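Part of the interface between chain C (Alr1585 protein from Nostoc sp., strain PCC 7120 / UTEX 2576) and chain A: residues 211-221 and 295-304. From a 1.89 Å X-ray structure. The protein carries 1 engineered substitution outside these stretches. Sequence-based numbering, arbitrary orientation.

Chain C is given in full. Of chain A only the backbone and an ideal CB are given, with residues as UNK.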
# COMPACT_ATOMS: atom_id res chain seq x y z
N MET C 211 -4.15 -33.82 -2.03
CA MET C 211 -5.29 -33.21 -1.42
C MET C 211 -6.25 -32.66 -2.45
O MET C 211 -5.81 -32.07 -3.46
CB MET C 211 -4.86 -32.09 -0.44
CG MET C 211 -3.88 -32.51 0.63
SD MET C 211 -4.48 -33.89 1.64
CE MET C 211 -5.89 -33.12 2.41
N LYS C 212 -7.54 -32.76 -2.14
CA LYS C 212 -8.61 -32.29 -3.02
C LYS C 212 -8.41 -30.85 -3.51
O LYS C 212 -8.58 -30.57 -4.70
CB LYS C 212 -9.98 -32.39 -2.37
CG LYS C 212 -11.11 -31.89 -3.27
CD LYS C 212 -12.50 -32.10 -2.69
CE LYS C 212 -13.55 -31.49 -3.61
NZ LYS C 212 -14.92 -31.69 -3.08
N ARG C 213 -8.02 -29.96 -2.61
CA ARG C 213 -7.85 -28.54 -3.00
C ARG C 213 -6.82 -28.39 -4.11
O ARG C 213 -7.03 -27.61 -5.05
CB ARG C 213 -7.50 -27.64 -1.80
CG ARG C 213 -8.63 -27.37 -0.79
CD ARG C 213 -8.23 -26.26 0.19
NE ARG C 213 -7.13 -26.65 1.12
CZ ARG C 213 -6.07 -25.91 1.50
NH1 ARG C 213 -5.86 -24.69 1.00
NH2 ARG C 213 -5.18 -26.43 2.36
N ASP C 214 -5.74 -29.16 -4.04
CA ASP C 214 -4.75 -29.17 -5.10
C ASP C 214 -5.21 -29.90 -6.38
O ASP C 214 -5.04 -29.38 -7.51
CB ASP C 214 -3.46 -29.84 -4.63
CG ASP C 214 -2.68 -28.98 -3.63
OD1 ASP C 214 -2.84 -27.75 -3.61
OD2 ASP C 214 -1.91 -29.57 -2.85
N VAL C 215 -5.78 -31.08 -6.21
CA VAL C 215 -6.24 -31.89 -7.35
C VAL C 215 -7.28 -31.13 -8.19
O VAL C 215 -7.16 -31.05 -9.41
CB VAL C 215 -6.82 -33.25 -6.87
CG1 VAL C 215 -7.44 -34.00 -8.02
CG2 VAL C 215 -5.74 -34.10 -6.24
N VAL C 216 -8.29 -30.58 -7.54
CA VAL C 216 -9.34 -29.89 -8.24
C VAL C 216 -8.82 -28.58 -8.91
O VAL C 216 -9.15 -28.32 -10.06
CB VAL C 216 -10.51 -29.59 -7.30
CG1 VAL C 216 -11.56 -28.71 -7.97
CG2 VAL C 216 -11.17 -30.90 -6.91
N ARG C 217 -8.01 -27.81 -8.19
CA ARG C 217 -7.40 -26.59 -8.77
C ARG C 217 -6.65 -26.94 -10.03
O ARG C 217 -6.79 -26.27 -11.04
CB ARG C 217 -6.48 -25.90 -7.80
CG ARG C 217 -5.89 -24.57 -8.34
CD ARG C 217 -4.73 -24.08 -7.55
NE ARG C 217 -3.66 -25.07 -7.68
CZ ARG C 217 -3.13 -25.80 -6.69
NH1 ARG C 217 -3.55 -25.64 -5.44
NH2 ARG C 217 -2.20 -26.69 -6.96
N GLU C 218 -5.83 -27.98 -9.97
CA GLU C 218 -5.06 -28.39 -11.12
C GLU C 218 -5.94 -28.84 -12.27
O GLU C 218 -5.72 -28.44 -13.40
CB GLU C 218 -4.02 -29.47 -10.71
CG GLU C 218 -2.99 -29.78 -11.73
CD GLU C 218 -1.93 -28.72 -11.78
OE1 GLU C 218 -2.04 -27.73 -11.01
OE2 GLU C 218 -1.03 -28.85 -12.63
N ARG C 219 -6.93 -29.67 -11.98
CA ARG C 219 -7.82 -30.19 -13.00
C ARG C 219 -8.60 -29.02 -13.72
O ARG C 219 -8.70 -28.96 -14.96
CB ARG C 219 -8.79 -31.21 -12.39
CG ARG C 219 -9.49 -32.01 -13.46
CD ARG C 219 -10.27 -33.25 -12.92
NE ARG C 219 -11.16 -32.86 -11.85
CZ ARG C 219 -11.38 -33.58 -10.74
NH1 ARG C 219 -10.76 -34.73 -10.47
NH2 ARG C 219 -12.20 -33.08 -9.85
N VAL C 220 -9.14 -28.12 -12.92
CA VAL C 220 -9.97 -27.02 -13.39
C VAL C 220 -9.15 -25.97 -14.17
O VAL C 220 -9.56 -25.52 -15.23
CB VAL C 220 -10.67 -26.28 -12.22
CG1 VAL C 220 -11.32 -24.97 -12.71
CG2 VAL C 220 -11.73 -27.14 -11.56
N ASN C 221 -7.99 -25.62 -13.64
CA ASN C 221 -7.20 -24.48 -14.16
C ASN C 221 -6.01 -24.83 -15.01
O ASN C 221 -5.38 -23.92 -15.59
CB ASN C 221 -6.73 -23.64 -12.98
CG ASN C 221 -7.90 -23.02 -12.27
OD1 ASN C 221 -8.61 -22.18 -12.85
ND2 ASN C 221 -8.19 -23.51 -11.07
N UNK A 295 -14.29 -16.94 -9.64
CA UNK A 295 -14.42 -17.30 -11.03
C UNK A 295 -14.50 -18.78 -11.37
O UNK A 295 -14.81 -19.13 -12.52
CB UNK A 295 -13.23 -16.70 -11.79
N UNK A 296 -14.21 -19.67 -10.39
CA UNK A 296 -14.26 -21.09 -10.61
C UNK A 296 -15.66 -21.51 -11.13
O UNK A 296 -16.66 -21.29 -10.45
CB UNK A 296 -13.91 -21.83 -9.32
N UNK A 297 -15.72 -22.18 -12.30
CA UNK A 297 -17.04 -22.61 -12.80
C UNK A 297 -17.64 -23.74 -11.97
O UNK A 297 -16.95 -24.73 -11.68
CB UNK A 297 -16.93 -23.06 -14.26
N UNK A 298 -18.87 -23.57 -11.54
CA UNK A 298 -19.50 -24.55 -10.67
C UNK A 298 -19.82 -25.84 -11.45
O UNK A 298 -20.00 -26.88 -10.84
CB UNK A 298 -20.77 -23.97 -10.05
N UNK A 299 -19.84 -25.79 -12.79
CA UNK A 299 -20.01 -27.03 -13.56
C UNK A 299 -18.79 -27.94 -13.35
O UNK A 299 -18.91 -29.14 -13.46
CB UNK A 299 -20.20 -26.72 -15.05
N UNK A 300 -17.64 -27.34 -13.03
CA UNK A 300 -16.40 -28.09 -12.91
C UNK A 300 -16.04 -28.46 -11.50
O UNK A 300 -15.24 -29.37 -11.31
CB UNK A 300 -15.25 -27.29 -13.52
N UNK A 301 -16.59 -27.79 -10.50
CA UNK A 301 -16.12 -27.94 -9.15
C UNK A 301 -17.18 -27.55 -8.16
O UNK A 301 -17.91 -26.59 -8.38
CB UNK A 301 -14.85 -27.11 -8.93
N UNK A 302 -17.21 -28.26 -7.03
CA UNK A 302 -18.03 -27.87 -5.89
C UNK A 302 -17.28 -27.07 -4.84
O UNK A 302 -17.81 -26.75 -3.77
CB UNK A 302 -18.63 -29.12 -5.24
N UNK A 303 -16.04 -26.70 -5.15
CA UNK A 303 -15.23 -25.85 -4.28
C UNK A 303 -14.54 -24.77 -5.09
O UNK A 303 -14.24 -24.96 -6.30
CB UNK A 303 -14.20 -26.68 -3.52
N UNK A 304 -14.30 -23.62 -4.46
CA UNK A 304 -13.50 -22.63 -5.15
C UNK A 304 -12.05 -23.07 -5.32
O UNK A 304 -11.52 -23.83 -4.50
CB UNK A 304 -13.56 -21.30 -4.39

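Chain C offers a helix, residues 212-221, whose side toward chain A carries Lys C212, Val C216 and Val C220. Lys C212 brings a charge at one end, and Val C216 and Val C220 form an apolar strip; Arg C219 also points toward chain A, but its side chain stays 5.0 Å or more away.

Position 295 has phi 107° and psi -10°. Positive phi by itself favours glycine, and an ideal CB would find nothing of the helix within 5.5 Å. The residue is Gly A295.

Position 296 points its CB sideways, 5.3 Å from Val C220 CG1. A small or branched side chain could reach that methyl, but the contact would be loose. Thr A296 is found, and its CG2 lies 4.5 Å from Val C220 CG1.

Position 297 has phi -70° and psi 129°, which many residues tolerate, proline among them. Its ideal CB has no near neighbour in the helix. Pro A297 reaches Val C220 through its ring instead: CD is 4.3 Å from Val C220 CG1. Its carbonyl O accepts a backbone bond from N of position 300, at 3.0 Å, and a weak one from N of position 301, at 3.3 Å. These close a tight turn.

Positions 298 and 299 lie in this turn with helical angles, out of reach of the helix. Chain C sets no demand on either. They are Val A298 and Thr A299; the hydroxyl of Thr A299 is hydrogen-bonded elsewhere in the structure.

Position 300 points toward the helix, with its CB 4.0 Å from Val C220 CG2. An apolar side chain suits this methyl, and several would serve. Leu A300 fills the site. Its CB makes the closest approach, 4.0 Å from Val C220 CG2.

Position 301 also points toward the helix. Its ideal CB is 3.8 Å from Val C216 CG1 and 4.1 Å from Val C220 CG2, so it sits close to both valines. A small side chain such as alanine, serine or cysteine would fit readily. Ser A301 places OG 3.2 Å from Val C216 CG1, a methyl that offers no polar partner. The hydroxyl is satisfied within its own chain: OG donates to the carbonyl O of position 303 at 2.6 Å.

Position 302 points sideways, but its ideal CB is only 5.0 Å from Lys C212 NZ. An acidic side chain would answer that charge; an amide or hydroxyl could also be considered. The residue is Asp A302. Its chi1 is p, and its end turns nearer the helix. OD1 accepts a hydrogen bond from Lys C212 NZ at 2.8 Å, forming a salt bridge with the fully extended lysine.

Position 303 points toward the helix, and its ideal CB is 4.9 Å from Lys C212 CE. Its extended backbone, phi -135° and psi 150°, suits a beta-branched residue; a longer apolar chain could lie along the lysine stem. Ile A303 does so, with CD1 3.9 Å from Lys C212 CE and 4.2 Å from Arg C213 CA. Its CG1 packs 4.1 Å from Val C216 CG1.

Position 304 points away, so chain C constrains it little. Phi -68° allows proline, and Pro A304 is found.

Chain A, residues 295-304: GTPVTLSDIP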
# COMPACT_ATOMS: atom_id res chain seq x y z
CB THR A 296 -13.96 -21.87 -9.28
OG1 THR A 296 -12.63 -21.54 -8.81
CG2 THR A 296 -14.01 -23.37 -9.52
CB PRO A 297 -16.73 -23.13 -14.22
CG PRO A 297 -15.44 -22.46 -14.59
CD PRO A 297 -14.67 -22.40 -13.29
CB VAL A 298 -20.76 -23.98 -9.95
CG1 VAL A 298 -21.94 -23.90 -10.90
CG2 VAL A 298 -21.11 -24.81 -8.71
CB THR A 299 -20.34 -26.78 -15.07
OG1 THR A 299 -20.83 -27.99 -15.65
CG2 THR A 299 -19.15 -26.29 -15.85
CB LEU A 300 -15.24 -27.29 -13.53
CG LEU A 300 -15.34 -26.91 -15.01
CD1 LEU A 300 -14.08 -26.18 -15.44
CD2 LEU A 300 -15.58 -28.14 -15.90
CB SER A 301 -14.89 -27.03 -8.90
OG SER A 301 -14.40 -27.20 -7.58
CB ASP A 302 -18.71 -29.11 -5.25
CG ASP A 302 -17.76 -30.04 -4.51
OD1 ASP A 302 -16.53 -30.02 -4.69
OD2 ASP A 302 -18.28 -30.82 -3.72
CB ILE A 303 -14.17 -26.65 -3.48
CG1 ILE A 303 -13.19 -27.38 -4.41
CG2 ILE A 303 -14.87 -27.66 -2.54
CD1 ILE A 303 -11.94 -27.91 -3.71
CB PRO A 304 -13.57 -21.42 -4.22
CG PRO A 304 -13.74 -22.01 -2.89
CD PRO A 304 -14.53 -23.27 -3.05
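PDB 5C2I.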